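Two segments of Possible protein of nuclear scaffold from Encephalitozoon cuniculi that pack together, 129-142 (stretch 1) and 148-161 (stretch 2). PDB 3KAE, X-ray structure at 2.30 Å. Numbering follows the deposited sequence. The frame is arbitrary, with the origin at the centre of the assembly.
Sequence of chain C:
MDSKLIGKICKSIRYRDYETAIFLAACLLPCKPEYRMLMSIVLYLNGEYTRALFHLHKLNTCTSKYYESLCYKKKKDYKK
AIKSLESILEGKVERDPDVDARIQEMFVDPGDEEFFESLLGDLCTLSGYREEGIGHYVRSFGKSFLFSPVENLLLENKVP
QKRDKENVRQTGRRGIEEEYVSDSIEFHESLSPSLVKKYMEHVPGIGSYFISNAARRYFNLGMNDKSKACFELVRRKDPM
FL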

# COMPACT_ATOMS: atom_id res chain seq x y z
N TYR C 129 17.00 21.22 5.78
CA TYR C 129 18.24 21.35 5.03
C TYR C 129 17.96 21.33 3.53
O TYR C 129 18.25 20.35 2.85
CB TYR C 129 19.24 20.25 5.39
CG TYR C 129 19.59 20.18 6.87
CD1 TYR C 129 20.81 20.65 7.34
CD2 TYR C 129 18.69 19.65 7.78
CE1 TYR C 129 21.13 20.59 8.68
CE2 TYR C 129 19.01 19.58 9.13
CZ TYR C 129 20.23 20.05 9.58
OH TYR C 129 20.54 19.99 10.91
N ARG C 130 17.41 22.43 3.02
CA ARG C 130 16.98 22.51 1.63
C ARG C 130 18.13 22.32 0.63
O ARG C 130 18.01 21.52 -0.30
CB ARG C 130 16.23 23.83 1.38
CG ARG C 130 15.56 23.93 0.02
CD ARG C 130 14.99 22.59 -0.40
NE ARG C 130 14.26 22.65 -1.66
CZ ARG C 130 12.95 22.50 -1.78
NH1 ARG C 130 12.37 22.55 -2.97
NH2 ARG C 130 12.21 22.28 -0.70
N GLU C 131 19.23 23.04 0.84
CA GLU C 131 20.37 23.01 -0.09
C GLU C 131 20.95 21.60 -0.22
O GLU C 131 21.19 21.13 -1.34
CB GLU C 131 21.46 24.01 0.31
N GLU C 132 21.18 20.94 0.91
CA GLU C 132 21.63 19.54 0.91
C GLU C 132 20.61 18.63 0.22
O GLU C 132 20.97 17.72 -0.54
CB GLU C 132 21.90 19.04 2.32
CG GLU C 132 22.40 17.59 2.36
CD GLU C 132 22.44 16.99 3.76
OE1 GLU C 132 22.25 17.73 4.75
OE2 GLU C 132 22.66 15.77 3.87
N GLY C 133 19.33 18.88 0.48
CA GLY C 133 18.25 18.16 -0.18
C GLY C 133 18.31 18.27 -1.69
O GLY C 133 18.23 17.26 -2.39
N ILE C 134 18.47 19.49 -2.18
CA ILE C 134 18.61 19.74 -3.61
C ILE C 134 19.74 18.90 -4.17
O ILE C 134 19.62 18.34 -5.27
CB ILE C 134 18.87 21.25 -3.88
CG1 ILE C 134 17.56 22.03 -3.77
CG2 ILE C 134 19.50 21.45 -5.25
CD1 ILE C 134 17.73 23.43 -3.29
N GLY C 135 20.84 18.81 -3.42
CA GLY C 135 21.98 18.01 -3.81
C GLY C 135 21.65 16.53 -3.98
O GLY C 135 22.16 15.87 -4.90
N HIS C 136 20.80 16.00 -3.10
CA HIS C 136 20.34 14.61 -3.26
C HIS C 136 19.41 14.50 -4.45
O HIS C 136 19.50 13.55 -5.23
CB HIS C 136 19.70 14.06 -1.98
CG HIS C 136 20.63 14.01 -0.81
ND1 HIS C 136 21.80 13.28 -0.82
CD2 HIS C 136 20.58 14.62 0.40
CE1 HIS C 136 22.43 13.44 0.33
NE2 HIS C 136 21.71 14.25 1.09
N TYR C 137 18.53 15.49 -4.63
CA TYR C 137 17.65 15.50 -5.79
C TYR C 137 18.45 15.52 -7.09
O TYR C 137 18.12 14.82 -8.05
CB TYR C 137 16.71 16.69 -5.78
CG TYR C 137 15.66 16.68 -4.70
CD1 TYR C 137 15.02 15.49 -4.30
CD2 TYR C 137 15.28 17.86 -4.09
CE1 TYR C 137 14.05 15.51 -3.31
CE2 TYR C 137 14.32 17.89 -3.11
CZ TYR C 137 13.71 16.72 -2.72
OH TYR C 137 12.75 16.80 -1.75
N VAL C 138 19.49 16.34 -7.11
CA VAL C 138 20.36 16.43 -8.27
C VAL C 138 21.00 15.08 -8.53
O VAL C 138 21.01 14.60 -9.67
CB VAL C 138 21.44 17.50 -8.08
CG1 VAL C 138 22.56 17.32 -9.09
CG2 VAL C 138 20.83 18.88 -8.18
N ARG C 139 21.53 14.46 -7.48
CA ARG C 139 22.27 13.22 -7.64
C ARG C 139 21.31 12.12 -8.07
O ARG C 139 21.64 11.26 -8.89
CB ARG C 139 23.04 12.86 -6.35
CG ARG C 139 24.02 11.72 -6.50
CD ARG C 139 25.20 11.86 -5.54
NE ARG C 139 24.79 12.37 -4.25
CZ ARG C 139 25.19 13.50 -3.65
NH1 ARG C 139 24.66 13.77 -2.47
NH2 ARG C 139 26.08 14.33 -4.18
N SER C 140 20.09 12.18 -7.55
CA SER C 140 19.05 11.23 -7.93
C SER C 140 18.65 11.38 -9.39
O SER C 140 18.52 10.38 -10.12
CB SER C 140 17.83 11.44 -7.06
OG SER C 140 16.76 10.63 -7.54
N PHE C 141 18.40 12.62 -9.80
CA PHE C 141 17.95 12.89 -11.16
C PHE C 141 19.01 12.48 -12.17
O PHE C 141 18.68 12.08 -13.28
CB PHE C 141 17.54 14.36 -11.35
CG PHE C 141 17.11 14.68 -12.74
CD1 PHE C 141 15.89 14.23 -13.23
CD2 PHE C 141 17.93 15.42 -13.58
CE1 PHE C 141 15.49 14.52 -14.52
CE2 PHE C 141 17.54 15.71 -14.88
CZ PHE C 141 16.31 15.26 -15.35
N GLY C 142 20.27 12.57 -11.77
CA GLY C 142 21.39 12.15 -12.60
C GLY C 142 21.32 10.68 -13.00
O GLY C 142 21.84 10.29 -14.04
N SER C 148 9.74 13.27 -7.26
CA SER C 148 10.10 14.27 -6.26
C SER C 148 11.35 15.11 -6.59
O SER C 148 11.34 16.31 -6.36
CB SER C 148 10.21 13.66 -4.86
OG SER C 148 9.97 14.67 -3.89
N PRO C 149 12.43 14.47 -7.06
CA PRO C 149 13.60 15.25 -7.49
C PRO C 149 13.23 16.19 -8.66
O PRO C 149 13.55 17.39 -8.63
CB PRO C 149 14.61 14.17 -7.91
CG PRO C 149 14.20 12.96 -7.15
CD PRO C 149 12.70 13.02 -7.06
N VAL C 150 12.55 15.65 -9.67
CA VAL C 150 12.12 16.45 -10.81
C VAL C 150 11.27 17.66 -10.41
O VAL C 150 11.59 18.79 -10.79
CB VAL C 150 11.38 15.59 -11.86
CG1 VAL C 150 10.74 16.48 -12.93
CG2 VAL C 150 12.35 14.61 -12.51
N GLU C 151 10.20 17.43 -9.64
CA GLU C 151 9.31 18.54 -9.28
C GLU C 151 9.97 19.61 -8.40
O GLU C 151 9.65 20.80 -8.51
CB GLU C 151 8.00 18.05 -8.68
CG GLU C 151 7.12 17.31 -9.69
CD GLU C 151 6.63 18.23 -10.83
OE1 GLU C 151 5.80 19.13 -10.59
OE2 GLU C 151 7.08 18.05 -11.98
N ASN C 152 10.89 19.17 -7.54
CA ASN C 152 11.61 20.06 -6.64
C ASN C 152 12.71 20.83 -7.34
O ASN C 152 12.99 21.98 -6.99
CB ASN C 152 12.20 19.29 -5.44
CG ASN C 152 11.19 19.04 -4.37
OD1 ASN C 152 10.92 19.90 -3.54
ND2 ASN C 152 10.58 17.85 -4.39
N LEU C 153 13.36 20.18 -8.30
CA LEU C 153 14.40 20.82 -9.08
C LEU C 153 13.79 21.83 -10.05
O LEU C 153 14.32 22.93 -10.23
CB LEU C 153 15.26 19.78 -9.79
CG LEU C 153 16.17 19.01 -8.83
CD1 LEU C 153 17.03 18.00 -9.58
CD2 LEU C 153 17.05 19.98 -8.04
N LEU C 154 12.67 21.47 -10.67
CA LEU C 154 11.96 22.42 -11.50
C LEU C 154 11.53 23.63 -10.67
O LEU C 154 11.76 24.79 -11.04
CB LEU C 154 10.76 21.78 -12.18
CG LEU C 154 11.08 20.76 -13.27
CD1 LEU C 154 9.80 20.21 -13.87
CD2 LEU C 154 11.98 21.34 -14.35
N LEU C 155 10.90 23.35 -9.54
CA LEU C 155 10.46 24.39 -8.63
C LEU C 155 11.58 25.37 -8.27
O LEU C 155 11.36 26.57 -8.18
CB LEU C 155 9.90 23.75 -7.36
CG LEU C 155 9.50 24.70 -6.23
CD1 LEU C 155 8.33 25.54 -6.67
CD2 LEU C 155 9.16 23.93 -4.96
N GLU C 156 12.79 24.84 -8.08
CA GLU C 156 13.94 25.66 -7.68
C GLU C 156 14.72 26.18 -8.89
O GLU C 156 15.72 26.87 -8.73
CB GLU C 156 14.88 24.86 -6.78
CG GLU C 156 14.27 24.42 -5.45
CD GLU C 156 13.97 25.58 -4.53
OE1 GLU C 156 14.47 26.70 -4.80
OE2 GLU C 156 13.24 25.38 -3.54
N ASN C 157 14.25 25.85 -10.09
CA ASN C 157 14.96 26.14 -11.32
C ASN C 157 16.37 25.57 -11.30
O ASN C 157 17.22 25.97 -12.09
CB ASN C 157 14.99 27.66 -11.57
CG ASN C 157 15.41 28.02 -12.99
OD1 ASN C 157 15.04 27.34 -13.95
ND2 ASN C 157 16.19 29.09 -13.12
N LYS C 158 16.62 24.63 -10.39
CA LYS C 158 17.96 24.05 -10.24
C LYS C 158 18.12 22.69 -10.93
O LYS C 158 18.98 21.89 -10.56
CB LYS C 158 18.37 23.97 -8.76
CG LYS C 158 19.52 24.90 -8.36
CD LYS C 158 19.03 26.25 -7.90
CE LYS C 158 18.33 26.15 -6.55
NZ LYS C 158 17.76 27.45 -6.10
N VAL C 159 17.31 22.43 -11.94
CA VAL C 159 17.46 21.23 -12.74
C VAL C 159 18.71 21.35 -13.63
O VAL C 159 18.92 22.36 -14.28
CB VAL C 159 16.20 20.97 -13.58
CG1 VAL C 159 15.81 22.24 -14.35
CG2 VAL C 159 16.42 19.81 -14.51
N PRO C 160 19.54 20.31 -13.64
CA PRO C 160 20.80 20.27 -14.39
C PRO C 160 20.58 20.07 -15.88
O PRO C 160 19.94 19.09 -16.27
CB PRO C 160 21.53 19.04 -13.81
CG PRO C 160 20.75 18.62 -12.61
CD PRO C 160 19.34 19.08 -12.86
N GLN C 161 21.12 20.98 -16.70
CA GLN C 161 20.93 20.92 -18.14
C GLN C 161 22.26 20.73 -18.87
O GLN C 161 23.32 21.06 -18.34
CB GLN C 161 20.23 22.19 -18.64

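Residues 130-142 form a helix that packs against helix 148-155 and the loop that follows it. The two axes approach to 8.8 Å at an angle of 123° between their N-to-C directions, and the contact buries 725 Å² in total.

Tyr129 occupies the N-cap position and lies out of reach of the other stretch. The contact begins at Arg130, whose side chain reaches toward Asn152, Leu155 and Glu156. Its NH1 lies 3.0 Å from OE2 of Glu156, a salt bridge in which the oxygen sits over one face of the guanidinium. Because no N-H points at it, the attraction is one of charge alone. The same NH1 is 3.1 Å from OD1 of Asn152, while the other end of that amide is engaged within its own helix, ND2 of Asn152 donating to O of Ser148 at 2.6 Å.

One turn on, Ile134 points its CA-to-CB bond sideways, yet the end of the side chain comes nearer: CG2 of Ile134 meets CD2 of Leu153 at 4.0 Å, and CD1 of Ile134 lies 4.2 Å from CG of Glu156, here touching the aliphatic part of an acidic side chain.

Tyr137 stands at the tightest backbone approach, its CA 4.4 Å from CA of Pro149. Its side chain is a knob in a hole formed by Ser148, Pro149, Asn152 and Leu153. The ring is closely held, with CE2 of Tyr137 3.4 Å from CB of Asn152 and CD1 of Tyr137 3.5 Å from CA of Pro149, and O of Ser148 lies over one face. The hydroxyl finds its hydrogen bonding elsewhere in the structure.

Leu153 answers with a reciprocal knob, entering a hole formed by Ile134, Tyr137, Val138 and Phe141. Thus CB of Tyr137 is 3.9 Å from CG of Leu153, and CG2 of Val138 is 3.9 Å from CD2 of Leu153. Val138 also reaches past the helix to the loop, where its CG1 lies 4.2 Å from CG of Pro160.

The small side chain of Ser140 points toward the partner, bringing its OG to 3.5 Å from CG of Pro149. Phe141, the residue of stretch 1 with the largest area covered, then spans helix and loop. CD1 of Phe141 packs at 3.6 Å against CG2 of Val150, CB of Phe141 lies 4.1 Å from CD1 of Leu153, and CD2 of Phe141 is 4.0 Å from CD of Pro160. The contact therefore passes from a charged margin at Arg130 to apolar packing at Phe141.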